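Malonyl CoA:acyl carrier protein malonyltransferase (Streptomyces coelicolor, PDB 1NM2) probably transfers the malonyl group from malonyl-CoA to holo-acyl carrier protein, supplying malonyl-ACP for fatty acid biosynthesis. Local coordinates at residues A[31-45]-A[58-70]. Numbering follows the deposited sequence.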
# COMPACT_ATOMS: atom_id res chain seq x y z
N VAL A 31 5.17 7.27 18.23
CA VAL A 31 4.67 8.10 17.14
C VAL A 31 5.23 9.52 17.21
O VAL A 31 5.54 10.12 16.18
CB VAL A 31 3.12 8.13 17.14
CG1 VAL A 31 2.61 9.07 16.06
CG2 VAL A 31 2.58 6.73 16.90
N ALA A 32 5.37 10.05 18.42
CA ALA A 32 5.91 11.40 18.61
C ALA A 32 7.36 11.46 18.11
O ALA A 32 7.76 12.43 17.47
CB ALA A 32 5.85 11.79 20.09
N ALA A 33 8.15 10.44 18.42
CA ALA A 33 9.54 10.41 17.98
C ALA A 33 9.59 10.35 16.45
O ALA A 33 10.44 10.98 15.83
CB ALA A 33 10.26 9.20 18.58
N TRP A 34 8.67 9.58 15.85
CA TRP A 34 8.62 9.49 14.40
C TRP A 34 8.26 10.85 13.83
O TRP A 34 8.88 11.33 12.88
CB TRP A 34 7.57 8.46 13.94
CG TRP A 34 7.90 7.04 14.29
CD1 TRP A 34 9.14 6.50 14.49
CD2 TRP A 34 6.98 5.95 14.38
NE1 TRP A 34 9.05 5.14 14.70
CE2 TRP A 34 7.73 4.78 14.63
CE3 TRP A 34 5.58 5.84 14.26
CZ2 TRP A 34 7.13 3.52 14.77
CZ3 TRP A 34 4.99 4.59 14.40
CH2 TRP A 34 5.77 3.45 14.65
N SER A 35 7.25 11.49 14.42
CA SER A 35 6.81 12.80 13.98
C SER A 35 7.98 13.79 13.97
O SER A 35 8.16 14.53 13.00
CB SER A 35 5.69 13.33 14.89
OG SER A 35 4.53 12.51 14.80
N ASP A 36 8.78 13.79 15.03
CA ASP A 36 9.93 14.70 15.10
C ASP A 36 10.94 14.37 14.01
O ASP A 36 11.59 15.27 13.47
CB ASP A 36 10.63 14.63 16.46
CG ASP A 36 9.75 15.11 17.60
OD1 ASP A 36 8.88 15.98 17.38
OD2 ASP A 36 9.95 14.62 18.73
N ALA A 37 11.09 13.09 13.70
CA ALA A 37 12.05 12.67 12.69
C ALA A 37 11.68 13.07 11.26
O ALA A 37 12.56 13.37 10.46
CB ALA A 37 12.28 11.17 12.76
N ILE A 38 10.39 13.08 10.95
CA ILE A 38 9.96 13.41 9.59
C ILE A 38 9.28 14.77 9.46
O ILE A 38 8.79 15.12 8.38
CB ILE A 38 9.00 12.33 9.02
CG1 ILE A 38 7.70 12.31 9.83
CG2 ILE A 38 9.68 10.97 9.05
CD1 ILE A 38 6.64 11.36 9.27
N GLY A 39 9.24 15.52 10.55
CA GLY A 39 8.63 16.84 10.54
C GLY A 39 7.15 16.85 10.21
O GLY A 39 6.69 17.68 9.43
N LEU A 40 6.40 15.93 10.82
CA LEU A 40 4.96 15.85 10.58
C LEU A 40 4.27 15.30 11.83
O LEU A 40 4.68 14.27 12.37
CB LEU A 40 4.68 14.94 9.38
CG LEU A 40 3.27 14.96 8.79
CD1 LEU A 40 2.99 16.34 8.19
CD2 LEU A 40 3.15 13.89 7.71
N ASP A 41 3.22 15.97 12.29
CA ASP A 41 2.50 15.55 13.48
C ASP A 41 1.57 14.37 13.18
O ASP A 41 0.37 14.54 12.98
CB ASP A 41 1.70 16.74 14.04
CG ASP A 41 1.11 16.46 15.41
OD1 ASP A 41 0.64 17.43 16.05
OD2 ASP A 41 1.11 15.29 15.86
N LEU A 42 2.15 13.18 13.16
CA LEU A 42 1.40 11.96 12.87
C LEU A 42 0.21 11.74 13.80
O LEU A 42 -0.85 11.32 13.35
CB LEU A 42 2.33 10.74 12.93
CG LEU A 42 3.44 10.72 11.87
CD1 LEU A 42 4.45 9.63 12.21
CD2 LEU A 42 2.83 10.50 10.48
N ALA A 43 0.38 12.03 15.08
CA ALA A 43 -0.70 11.87 16.05
C ALA A 43 -1.92 12.72 15.67
O ALA A 43 -3.06 12.26 15.73
CB ALA A 43 -0.22 12.23 17.46
N HIS A 44 -1.67 13.96 15.28
CA HIS A 44 -2.77 14.84 14.89
C HIS A 44 -3.53 14.32 13.67
O HIS A 44 -4.76 14.26 13.67
CB HIS A 44 -2.25 16.25 14.56
CG HIS A 44 -3.26 17.10 13.85
ND1 HIS A 44 -4.36 17.63 14.47
CD2 HIS A 44 -3.35 17.46 12.54
CE1 HIS A 44 -5.09 18.29 13.59
NE2 HIS A 44 -4.50 18.20 12.41
N PHE A 45 -2.80 13.96 12.62
CA PHE A 45 -3.45 13.48 11.41
C PHE A 45 -4.16 12.15 11.58
O PHE A 45 -5.08 11.84 10.84
CB PHE A 45 -2.43 13.41 10.27
CG PHE A 45 -1.96 14.76 9.81
CD1 PHE A 45 -0.69 15.23 10.16
CD2 PHE A 45 -2.79 15.59 9.07
CE1 PHE A 45 -0.26 16.50 9.78
CE2 PHE A 45 -2.38 16.86 8.68
CZ PHE A 45 -1.11 17.32 9.03
N SER A 58 0.88 13.70 0.79
CA SER A 58 2.15 13.82 1.51
C SER A 58 1.95 13.43 2.98
O SER A 58 2.91 13.09 3.68
CB SER A 58 2.70 15.25 1.40
OG SER A 58 1.82 16.20 1.98
N VAL A 59 0.71 13.48 3.43
CA VAL A 59 0.36 13.13 4.80
C VAL A 59 -0.07 11.66 4.88
O VAL A 59 0.39 10.91 5.74
CB VAL A 59 -0.81 14.01 5.34
CG1 VAL A 59 -1.33 13.45 6.67
CG2 VAL A 59 -0.34 15.44 5.54
N ALA A 60 -0.95 11.25 3.97
CA ALA A 60 -1.46 9.89 3.96
C ALA A 60 -0.40 8.79 3.93
O ALA A 60 -0.50 7.81 4.66
CB ALA A 60 -2.43 9.70 2.79
N GLN A 61 0.61 8.95 3.09
CA GLN A 61 1.64 7.91 3.00
C GLN A 61 2.37 7.64 4.31
O GLN A 61 2.38 6.50 4.78
CB GLN A 61 2.60 8.23 1.84
CG GLN A 61 1.86 8.17 0.49
CD GLN A 61 2.78 8.12 -0.71
OE1 GLN A 61 3.88 7.59 -0.64
NE2 GLN A 61 2.29 8.64 -1.84
N PRO A 62 2.99 8.66 4.93
CA PRO A 62 3.69 8.37 6.20
C PRO A 62 2.74 7.92 7.31
O PRO A 62 3.10 7.11 8.16
CB PRO A 62 4.40 9.68 6.52
CG PRO A 62 3.57 10.72 5.82
CD PRO A 62 3.25 10.04 4.50
N LEU A 63 1.52 8.46 7.32
CA LEU A 63 0.54 8.08 8.34
C LEU A 63 0.21 6.59 8.23
O LEU A 63 0.12 5.89 9.24
CB LEU A 63 -0.74 8.91 8.17
CG LEU A 63 -1.90 8.59 9.11
CD1 LEU A 63 -1.47 8.73 10.57
CD2 LEU A 63 -3.05 9.56 8.82
N LEU A 64 0.00 6.11 7.01
CA LEU A 64 -0.32 4.71 6.78
C LEU A 64 0.82 3.79 7.23
O LEU A 64 0.57 2.75 7.83
CB LEU A 64 -0.62 4.46 5.30
CG LEU A 64 -2.01 4.92 4.83
CD1 LEU A 64 -2.07 4.95 3.31
CD2 LEU A 64 -3.05 3.97 5.40
N VAL A 65 2.05 4.19 6.94
CA VAL A 65 3.21 3.38 7.31
C VAL A 65 3.37 3.30 8.83
O VAL A 65 3.62 2.23 9.39
CB VAL A 65 4.51 3.93 6.67
CG1 VAL A 65 5.71 3.12 7.14
CG2 VAL A 65 4.42 3.87 5.14
N ALA A 66 3.21 4.44 9.51
CA ALA A 66 3.32 4.47 10.96
C ALA A 66 2.24 3.59 11.59
O ALA A 66 2.49 2.91 12.58
CB ALA A 66 3.19 5.90 11.47
N ALA A 67 1.05 3.62 11.01
CA ALA A 67 -0.06 2.81 11.52
C ALA A 67 0.25 1.32 11.39
O ALA A 67 -0.01 0.54 12.31
CB ALA A 67 -1.35 3.15 10.77
N GLY A 68 0.80 0.94 10.24
CA GLY A 68 1.14 -0.45 9.99
C GLY A 68 2.25 -0.96 10.89
O GLY A 68 2.16 -2.06 11.45
N ILE A 69 3.29 -0.15 11.05
CA ILE A 69 4.41 -0.53 11.91
C ILE A 69 3.93 -0.62 13.36
O ILE A 69 4.29 -1.55 14.08
CB ILE A 69 5.55 0.50 11.83
CG1 ILE A 69 6.13 0.53 10.41
CG2 ILE A 69 6.63 0.14 12.84
CD1 ILE A 69 7.14 1.63 10.19
N LEU A 70 3.12 0.36 13.76
CA LEU A 70 2.61 0.41 15.12
C LEU A 70 1.69 -0.77 15.47
O LEU A 70 1.84 -1.38 16.52
CB LEU A 70 1.86 1.73 15.35
CG LEU A 70 1.50 2.09 16.80
CD1 LEU A 70 2.78 2.32 17.61
CD2 LEU A 70 0.65 3.35 16.81
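W34 reaches across to helix 58-70 with the six-membered part of its indole: CE3 rests 3.7 Å from A66 CB, and CH2 lies 3.9 Å from I69 CG2. The N of L70 comes to the edge of the ring, close to its plane. With CG anti to the carbonyl carbon (chi1 -67°), the indole is carried toward that helix, while its NE1 is hydrogen-bonded to D113 on helix 113-132. Were this indole cut back to an alanine, A66 and I69 would probably lose the surface they pack on, and D113 its NE1 donor. One turn back, the side chains of V31 and L70 cross at about a right angle, CG2 against CD2.

At the other end F45 and V59 make a CH-pi contact. V59 CG1 sits over one face of the phenyl ring, 3.8 Å from the F45 centroid, and CD2 of the H44 imidazole lies over the centre of the opposite face, bracketing the ring. Between these ends, L40 CD2 packs on P62 CG at 3.7 Å, I38 CD1 touches P62 CB, and L42 CD1 reaches A66 CB at 4.0 Å. L63 lays CD1 against the backbone carbonyl of L42 and CD2 against that of F45. No hydrogen bond joins the two segments in this buried, apolar contact.

Behind this layer, G39 ends helix 31-38 with positive phi. D41 N-caps the next helix, its OD2 accepting from H44 N at 3.1 Å, and L42 N donates to S35 OG. Segments 31-38 and 58-70 run roughly antiparallel (149°), their axes 11.5 Å apart at closest approach. Both belong to the helical connection between neighbouring parallel strands 3-7 and 93-96 of the alpha/beta hydrolase-like core, where helix 57-75 also packs against helices 113-132 and 100-107.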